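Local structure of alginate lyase (Paenibacillus sp. FPU-7, 6KFN) at residues L109-I114 with S133-T138; A62-Y67 with T85-T90; G189-I194 with G219-I224. The protein probably cleaves the polysaccharide alginate by beta-elimination, as an alginate lyase built on a right-handed parallel beta-helix. One frame throughout, in Å; residues are numbered along the deposited sequence. Where two conformers were deposited one is given.

All three contacts join one coil of the right-handed beta-helix to the next, and they follow one another along the chain in the order contact 2, contact 1, contact 3. Contacts 2 and 1 are neighbours, their centres 10 Å apart: strand 88-92 pairs with 63-65 on one side and with 110-114 on the other, and strand 134-136 comes next. They touch directly, Glu110 O lying 2.9 Å from Met89 N, probably hydrogen-bonded. Contact 3 is farther along the solenoid and on the opposite side of the chain's centre, with centres 23 Å from contact 1 and 28 Å from contact 2. The same coil-on-coil stacking thus recurs from strand 63-65 to strand 223-230.

Contact 1 of 3, residues L109-I114 with S133-T138; sequences LEIYDI and SHIYNT
Strands 110-112 and 134-136 run parallel, axes 4.8 Å apart and 7° from alignment, in exact register as successive coils of the beta-helix. Straight backbone bonds such as Ile111 N to His134 O tie them, and past the strand Ile114 N donates to Asn137 O. Tyr112 and Tyr136 both put CG in the crowded position between backbone N and carbonyl carbon (chi1 59° and 62°), so they point the same way. Their rings are near parallel but slid apart, centroids 5.3 Å from each other; the real cover is a CH-pi contact, with Tyr112 CB 3.5 Å from the Tyr136 ring centroid. Tyr136 OH rises over the rim of the Tyr112 ring and donates to Glu110 OE2 at 2.6 Å, which accepts on its anti lone pair at the end of an extended side chain. At the corner, Asn137 ND2 gives a hydrogen bond of 3.1 Å to the syn lone pair of Asp113 OD1, amide and carboxylate lying side by side. On the other face Ile111 CB meets Ile135 CG1 at 4.2 Å. A leucine at Tyr136 would lack the hydroxyl and ring, and would probably leave Glu110 less firmly held. The short phenol-carboxylate bond is likely to stabilise Glu110 as the anion.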
loop_
_atom_site.group_PDB
_atom_site.type_symbol
_atom_site.label_atom_id
_atom_site.label_comp_id
_atom_site.label_asym_id
_atom_site.label_seq_id
_atom_site.Cartn_x
_atom_site.Cartn_y
_atom_site.Cartn_z
ATOM N N LEU A 109 11.343 -0.314 -2.034
ATOM C CA LEU A 109 10.795 -1.410 -2.794
ATOM C C LEU A 109 10.250 -0.944 -4.139
ATOM O O LEU A 109 9.795 0.188 -4.300
ATOM C CB LEU A 109 9.684 -2.104 -2.009
ATOM C CG LEU A 109 10.049 -2.524 -0.582
ATOM C CD1 LEU A 109 8.948 -3.387 -0.014
ATOM C CD2 LEU A 109 11.379 -3.269 -0.536
ATOM N N GLU A 110 10.262 -1.864 -5.088
ATOM C CA GLU A 110 9.646 -1.667 -6.395
ATOM C C GLU A 110 8.735 -2.865 -6.631
ATOM O O GLU A 110 9.238 -3.983 -6.762
ATOM C CB GLU A 110 10.730 -1.526 -7.467
ATOM C CG GLU A 110 10.199 -1.221 -8.839
ATOM C CD GLU A 110 11.253 -1.152 -9.939
ATOM O OE1 GLU A 110 12.444 -1.099 -9.638
ATOM O OE2 GLU A 110 10.842 -1.176 -11.114
ATOM N N ILE A 111 7.414 -2.625 -6.646
ATOM C CA ILE A 111 6.418 -3.689 -6.635
ATOM C C ILE A 111 5.564 -3.502 -7.887
ATOM O O ILE A 111 4.972 -2.430 -8.061
ATOM C CB ILE A 111 5.558 -3.630 -5.367
ATOM C CG1 ILE A 111 6.453 -3.721 -4.129
ATOM C CG2 ILE A 111 4.479 -4.696 -5.399
ATOM C CD1 ILE A 111 5.733 -3.485 -2.836
ATOM N N TYR A 112 5.530 -4.511 -8.760
ATOM C CA TYR A 112 4.938 -4.290 -10.073
ATOM C C TYR A 112 4.566 -5.603 -10.724
ATOM O O TYR A 112 5.105 -6.671 -10.418
ATOM C CB TYR A 112 5.940 -3.523 -10.994
ATOM C CG TYR A 112 7.253 -4.268 -11.181
ATOM C CD1 TYR A 112 8.254 -4.173 -10.216
ATOM C CD2 TYR A 112 7.483 -5.123 -12.246
ATOM C CE1 TYR A 112 9.420 -4.866 -10.290
ATOM C CE2 TYR A 112 8.712 -5.862 -12.328
ATOM C CZ TYR A 112 9.655 -5.709 -11.316
ATOM O OH TYR A 112 10.882 -6.375 -11.284
ATOM N N ASP A 113 3.654 -5.489 -11.695
ATOM C CA ASP A 113 3.158 -6.620 -12.477
ATOM C C ASP A 113 2.532 -7.672 -11.553
ATOM O O ASP A 113 2.941 -8.827 -11.448
ATOM C CB ASP A 113 4.192 -7.210 -13.428
ATOM C CG ASP A 113 4.605 -6.254 -14.527
ATOM O OD1 ASP A 113 3.875 -5.312 -14.854
ATOM O OD2 ASP A 113 5.727 -6.493 -15.064
ATOM N N ILE A 114 1.472 -7.210 -10.876
ATOM C CA ILE A 114 0.757 -7.929 -9.834
ATOM C C ILE A 114 -0.674 -8.176 -10.312
ATOM O O ILE A 114 -1.315 -7.287 -10.885
ATOM C CB ILE A 114 0.761 -7.095 -8.522
ATOM C CG1 ILE A 114 2.190 -6.785 -8.056
ATOM C CG2 ILE A 114 -0.023 -7.781 -7.443
ATOM C CD1 ILE A 114 3.063 -7.990 -7.791
ATOM N N SER A 133 9.172 3.921 -1.895
ATOM C CA SER A 133 8.896 2.763 -2.723
ATOM C C SER A 133 8.034 3.186 -3.909
ATOM O O SER A 133 7.415 4.233 -3.880
ATOM C CB SER A 133 8.165 1.674 -1.900
ATOM O OG SER A 133 9.012 1.155 -0.868
ATOM N N HIS A 134 7.983 2.326 -4.929
ATOM C CA HIS A 134 7.182 2.558 -6.133
ATOM C C HIS A 134 6.356 1.321 -6.394
ATOM O O HIS A 134 6.914 0.224 -6.531
ATOM C CB HIS A 134 8.093 2.858 -7.321
ATOM C CG HIS A 134 7.362 3.233 -8.590
ATOM N ND1 HIS A 134 7.995 3.220 -9.810
ATOM C CD2 HIS A 134 6.097 3.628 -8.829
ATOM C CE1 HIS A 134 7.139 3.617 -10.738
ATOM N NE2 HIS A 134 5.974 3.861 -10.171
ATOM N N ILE A 135 5.027 1.499 -6.498
ATOM C CA ILE A 135 4.096 0.447 -6.812
ATOM C C ILE A 135 3.423 0.821 -8.128
ATOM O O ILE A 135 2.891 1.930 -8.249
ATOM C CB ILE A 135 3.027 0.281 -5.707
ATOM C CG1 ILE A 135 3.684 -0.042 -4.363
ATOM C CG2 ILE A 135 1.999 -0.746 -6.099
ATOM C CD1 ILE A 135 2.768 0.137 -3.169
ATOM N N TYR A 136 3.442 -0.087 -9.109
ATOM C CA TYR A 136 2.847 0.205 -10.406
ATOM C C TYR A 136 2.399 -1.103 -11.036
ATOM O O TYR A 136 2.783 -2.188 -10.604
ATOM C CB TYR A 136 3.827 1.026 -11.291
ATOM C CG TYR A 136 5.130 0.354 -11.635
ATOM C CD1 TYR A 136 6.210 0.387 -10.757
ATOM C CD2 TYR A 136 5.315 -0.253 -12.865
ATOM C CE1 TYR A 136 7.427 -0.193 -11.092
ATOM C CE2 TYR A 136 6.518 -0.831 -13.209
ATOM C CZ TYR A 136 7.583 -0.801 -12.337
ATOM O OH TYR A 136 8.770 -1.372 -12.707
ATOM N N ASN A 137 1.560 -1.012 -12.076
ATOM C CA ASN A 137 1.141 -2.196 -12.837
ATOM C C ASN A 137 0.545 -3.276 -11.925
ATOM O O ASN A 137 1.061 -4.390 -11.804
ATOM C CB ASN A 137 2.290 -2.770 -13.674
ATOM C CG ASN A 137 2.655 -1.894 -14.794
ATOM O OD1 ASN A 137 2.087 -0.846 -15.014
ATOM N ND2 ASN A 137 3.723 -2.299 -15.500
ATOM N N THR A 138 -0.591 -2.922 -11.320
ATOM C CA THR A 138 -1.381 -3.834 -10.482
ATOM C C THR A 138 -2.729 -4.073 -11.132
ATOM O O THR A 138 -3.132 -3.357 -12.050
ATOM C CB THR A 138 -1.572 -3.262 -9.076
ATOM O OG1 THR A 138 -2.239 -2.009 -9.188
ATOM C CG2 THR A 138 -0.251 -3.028 -8.353
#

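Contact 2 of 3, residues A62-Y67 with T85-T90; sequences AVLSGY and TGLKMT
Val63 and Lys88 stand on one face of a two-strand step in the parallel beta-helix, and Leu64 and Met89 on the other, where the coils' apolar interior lies. Lys88 leaves its strand with CG anti to the carbonyl carbon and then runs fully extended; Val63 crosses it obliquely, so that CG2 touches the aliphatic shaft at Lys88 CD, 3.8 Å away. The other branch of Val63, CG1, is anti to the backbone N (chi1 180°) and leans along the strand to Thr90 CG2 at 3.7 Å. That methyl occupies the crowded position, because Thr90 turns OG1 anti to its own N, where it bonds to Tyr112 O of the next coil.

Leu64 and Met89 lie side by side, pointing the same way. Met89 bends at chi2 (82°), and its CE comes 4.2 Å from Leu64 CD1. Leu87 adds to this layer, its CD2 3.8 Å from Ala62 CB, while Leu29 of an earlier coil packs on Ala62, Leu64 and Leu87.

Between the two layers of side chains the backbones form a ladder of four hydrogen bonds. Lys88 N to Ala62 O is almost linear at 174°, whereas Leu64 N approaches Lys88 O from above the carbonyl plane. At the far end Gly66 N donates to Thr90 O, and Ser65 OG, anti to its backbone N, reaches forward to the next carbonyl, donating to Gly66 O at 2.8 Å.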
loop_
_atom_site.group_PDB
_atom_site.type_symbol
_atom_site.label_atom_id
_atom_site.label_comp_id
_atom_site.label_asym_id
_atom_site.label_seq_id
_atom_site.Cartn_x
_atom_site.Cartn_y
_atom_site.Cartn_z
ATOM N N ALA A 62 17.868 -7.312 -6.162
ATOM C CA ALA A 62 17.276 -8.634 -6.161
ATOM C C ALA A 62 15.765 -8.545 -6.357
ATOM O O ALA A 62 15.119 -7.603 -5.898
ATOM C CB ALA A 62 17.607 -9.334 -4.841
ATOM N N VAL A 63 15.217 -9.572 -6.994
ATOM C CA VAL A 63 13.804 -9.664 -7.328
ATOM C C VAL A 63 13.193 -10.878 -6.650
ATOM O O VAL A 63 13.711 -11.989 -6.788
ATOM C CB VAL A 63 13.583 -9.802 -8.840
ATOM C CG1 VAL A 63 12.087 -9.892 -9.167
ATOM C CG2 VAL A 63 14.227 -8.645 -9.617
ATOM N N LEU A 64 12.079 -10.674 -5.935
ATOM C CA LEU A 64 11.242 -11.763 -5.479
ATOM C C LEU A 64 10.077 -11.899 -6.450
ATOM O O LEU A 64 9.263 -10.995 -6.580
ATOM C CB LEU A 64 10.698 -11.534 -4.062
ATOM C CG LEU A 64 11.707 -11.226 -2.975
ATOM C CD1 LEU A 64 11.014 -11.192 -1.629
ATOM C CD2 LEU A 64 12.833 -12.214 -2.972
ATOM N N SER A 65 10.042 -13.029 -7.180
ATOM C CA SER A 65 8.979 -13.277 -8.137
ATOM C C SER A 65 8.113 -14.443 -7.693
ATOM O O SER A 65 8.649 -15.473 -7.251
ATOM C CB SER A 65 9.542 -13.609 -9.492
ATOM O OG SER A 65 8.478 -13.831 -10.421
ATOM N N GLY A 66 6.789 -14.328 -7.838
ATOM C CA GLY A 66 5.961 -15.514 -7.764
ATOM C C GLY A 66 6.062 -16.337 -9.033
ATOM O O GLY A 66 6.820 -16.045 -9.958
ATOM N N TYR A 67 5.239 -17.377 -9.079
ATOM C CA TYR A 67 5.191 -18.275 -10.226
ATOM C C TYR A 67 4.252 -17.813 -11.316
ATOM O O TYR A 67 4.413 -18.243 -12.466
ATOM C CB TYR A 67 4.701 -19.634 -9.777
ATOM C CG TYR A 67 5.602 -20.263 -8.756
ATOM C CD1 TYR A 67 6.806 -20.823 -9.143
ATOM C CD2 TYR A 67 5.246 -20.314 -7.419
ATOM C CE1 TYR A 67 7.641 -21.430 -8.234
ATOM C CE2 TYR A 67 6.067 -20.900 -6.485
ATOM C CZ TYR A 67 7.266 -21.477 -6.903
ATOM O OH TYR A 67 8.099 -22.073 -5.984
ATOM N N THR A 85 13.934 -4.402 2.550
ATOM C CA THR A 85 14.636 -3.232 2.044
ATOM C C THR A 85 15.220 -3.484 0.667
ATOM O O THR A 85 15.958 -4.443 0.454
ATOM C CB THR A 85 15.774 -2.846 3.016
ATOM O OG1 THR A 85 15.214 -2.700 4.317
ATOM C CG2 THR A 85 16.445 -1.580 2.565
ATOM N N GLY A 86 14.957 -2.550 -0.256
ATOM C CA GLY A 86 15.696 -2.517 -1.499
ATOM C C GLY A 86 15.390 -3.599 -2.483
ATOM O O GLY A 86 16.179 -3.827 -3.378
ATOM N N LEU A 87 14.266 -4.249 -2.395
ATOM C CA LEU A 87 13.905 -5.377 -3.231
ATOM C C LEU A 87 12.848 -4.995 -4.259
ATOM O O LEU A 87 12.026 -4.113 -4.038
ATOM C CB LEU A 87 13.334 -6.491 -2.352
ATOM C CG LEU A 87 14.358 -7.103 -1.374
ATOM C CD1 LEU A 87 13.664 -7.965 -0.343
ATOM C CD2 LEU A 87 15.336 -7.943 -2.110
ATOM N N LYS A 88 12.856 -5.739 -5.343
ATOM C CA LYS A 88 11.749 -5.761 -6.293
ATOM C C LYS A 88 10.847 -6.949 -5.979
ATOM O O LYS A 88 11.338 -8.023 -5.581
ATOM C CB LYS A 88 12.296 -5.870 -7.720
ATOM C CG LYS A 88 13.106 -4.683 -8.167
ATOM C CD LYS A 88 13.753 -4.849 -9.545
ATOM C CE LYS A 88 14.382 -3.611 -10.055
ATOM N NZ LYS A 88 14.965 -3.886 -11.406
ATOM N N MET A 89 9.545 -6.774 -6.173
ATOM C CA MET A 89 8.563 -7.830 -5.985
ATOM C C MET A 89 7.635 -7.834 -7.199
ATOM O O MET A 89 7.094 -6.788 -7.561
ATOM C CB MET A 89 7.700 -7.647 -4.715
ATOM C CG MET A 89 8.368 -7.910 -3.370
ATOM S SD MET A 89 9.324 -6.532 -2.783
ATOM C CE MET A 89 9.838 -7.211 -1.159
ATOM N N THR A 90 7.442 -8.995 -7.799
ATOM C CA THR A 90 6.671 -9.090 -9.016
ATOM C C THR A 90 6.059 -10.458 -9.185
ATOM O O THR A 90 6.377 -11.405 -8.471
ATOM C CB THR A 90 7.586 -8.727 -10.204
ATOM O OG1 THR A 90 6.809 -8.504 -11.382
ATOM C CG2 THR A 90 8.613 -9.796 -10.537
#

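Contact 3 of 3, residues G189-I194 with G219-I224; sequences GTVGTI and GNDAVI
Three backbone hydrogen bonds make the first shell where the turn 189-194 stacks on the turn 219-224 of the next coil. Asn220 N donates to Thr190 O at 2.9 Å, nearly along the C=O axis, and Gly192 N returns a bond to Asn220 O within that carbonyl's plane. Farther on, Val223 N reaches Thr193 O, again almost along the carbonyl axis, and here Ile194 and Val223 begin a parallel strand pairing. Between these bonds the contact is made by CA-H...O approaches, such as Gly192 CA to Asp221 O at 3.4 Å. Val191 CG1 lies alongside Asp221, 3.6 Å from OD2.

One water bridges the two turns. It donates to Thr190 OG1 at 2.9 Å and to Asn220 O at 3.1 Å, and is hydrogen-bonded to Thr193 OG1 at 2.8 Å. Asn220 O is therefore gripped by both a backbone N-H and the water. Thr190 OG1, between its backbone N and carbonyl carbon (chi1 70°), lies 3.6 Å from Gly219 CA; a CB on Gly219 would run into this oxygen, so the glycine lets the turns come close.

Around this shell, Thr190 OG1 also bonds to Lys187 O. The amide of Asn220 faces onward, OD1 to Gln252 N and ND2 to Gly249 O, while Asp221 OD1 takes a bond from Asn253 ND2. The coils are thus joined here mainly by main-chain polar groups and a bound water, while the Asn220 amide and Asp221 carboxylate add side-chain bonds to the backbone bonds toward the following coil.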
loop_
_atom_site.group_PDB
_atom_site.type_symbol
_atom_site.label_atom_id
_atom_site.label_comp_id
_atom_site.label_asym_id
_atom_site.label_seq_id
_atom_site.Cartn_x
_atom_site.Cartn_y
_atom_site.Cartn_z
ATOM N N GLY A 189 -12.988 -0.022 9.530
ATOM C CA GLY A 189 -12.415 -0.767 10.640
ATOM C C GLY A 189 -10.997 -0.389 10.997
ATOM O O GLY A 189 -10.557 -0.686 12.102
ATOM N N THR A 190 -10.274 0.231 10.048
ATOM C CA THR A 190 -8.922 0.694 10.316
ATOM C C THR A 190 -8.952 2.067 10.956
ATOM O O THR A 190 -9.830 2.890 10.663
ATOM C CB THR A 190 -8.073 0.735 9.035
ATOM O OG1 THR A 190 -8.517 1.789 8.153
ATOM C CG2 THR A 190 -8.040 -0.598 8.322
ATOM N N VAL A 191 -7.949 2.324 11.793
ATOM C CA VAL A 191 -7.802 3.591 12.490
ATOM C C VAL A 191 -6.383 4.106 12.323
ATOM O O VAL A 191 -5.429 3.378 12.542
ATOM C CB VAL A 191 -8.145 3.424 13.985
ATOM C CG1 VAL A 191 -7.890 4.626 14.750
ATOM C CG2 VAL A 191 -9.587 2.957 14.170
ATOM N N GLY A 192 -6.259 5.391 11.980
ATOM C CA GLY A 192 -4.987 6.074 12.085
ATOM C C GLY A 192 -4.023 5.919 10.922
ATOM O O GLY A 192 -2.829 6.154 11.076
ATOM N N THR A 193 -4.517 5.499 9.762
ATOM C CA THR A 193 -3.663 5.370 8.586
ATOM C C THR A 193 -3.126 6.741 8.198
ATOM O O THR A 193 -3.897 7.698 8.101
ATOM C CB THR A 193 -4.477 4.799 7.419
ATOM O OG1 THR A 193 -5.124 3.581 7.806
ATOM C CG2 THR A 193 -3.578 4.479 6.228
ATOM N N ILE A 194 -1.832 6.811 7.901
ATOM C CA ILE A 194 -1.190 8.035 7.433
ATOM C C ILE A 194 -0.722 7.812 6.004
ATOM O O ILE A 194 -0.052 6.820 5.715
ATOM C CB ILE A 194 0.005 8.421 8.336
ATOM C CG1 ILE A 194 -0.439 8.648 9.767
ATOM C CG2 ILE A 194 0.750 9.649 7.734
ATOM C CD1 ILE A 194 0.663 9.017 10.720
ATOM N N GLY A 219 -11.829 4.003 6.535
ATOM C CA GLY A 219 -11.413 3.939 7.924
ATOM C C GLY A 219 -11.549 5.287 8.606
ATOM O O GLY A 219 -12.025 6.260 8.020
ATOM N N ASN A 220 -11.141 5.296 9.874
ATOM C CA ASN A 220 -11.222 6.472 10.723
ATOM C C ASN A 220 -9.839 7.044 10.993
ATOM O O ASN A 220 -8.815 6.345 10.942
ATOM C CB ASN A 220 -11.908 6.180 12.047
ATOM C CG ASN A 220 -13.409 6.004 11.868
ATOM O OD1 ASN A 220 -13.934 6.094 10.754
ATOM N ND2 ASN A 220 -14.103 5.755 12.954
ATOM N N ASP A 221 -9.829 8.341 11.319
ATOM C CA ASP A 221 -8.609 9.031 11.748
ATOM C C ASP A 221 -7.498 8.985 10.706
ATOM O O ASP A 221 -6.317 9.043 11.055
ATOM C CB ASP A 221 -8.124 8.552 13.123
ATOM C CG ASP A 221 -9.156 8.717 14.225
ATOM O OD1 ASP A 221 -10.119 9.501 14.038
ATOM O OD2 ASP A 221 -8.972 8.050 15.269
ATOM N N ALA A 222 -7.860 8.894 9.442
ATOM C CA ALA A 222 -6.850 8.893 8.394
ATOM C C ALA A 222 -6.280 10.294 8.256
ATOM O O ALA A 222 -6.984 11.290 8.389
ATOM C CB ALA A 222 -7.459 8.438 7.075
ATOM N N VAL A 223 -4.978 10.379 7.994
ATOM C CA VAL A 223 -4.287 11.637 7.767
ATOM C C VAL A 223 -3.639 11.555 6.398
ATOM O O VAL A 223 -2.741 10.748 6.194
ATOM C CB VAL A 223 -3.254 11.923 8.863
ATOM C CG1 VAL A 223 -2.480 13.192 8.553
ATOM C CG2 VAL A 223 -3.945 12.036 10.222
ATOM N N ILE A 224 -4.101 12.408 5.489
ATOM C CA ILE A 224 -3.686 12.441 4.100
ATOM C C ILE A 224 -3.007 13.803 3.924
ATOM O O ILE A 224 -3.714 14.820 3.801
ATOM C CB ILE A 224 -4.880 12.256 3.151
ATOM C CG1 ILE A 224 -5.747 11.048 3.560
ATOM C CG2 ILE A 224 -4.423 12.280 1.710
ATOM C CD1 ILE A 224 -5.068 9.713 3.570
HETATM O O HOH W 1 -7.610 4.422 8.884
#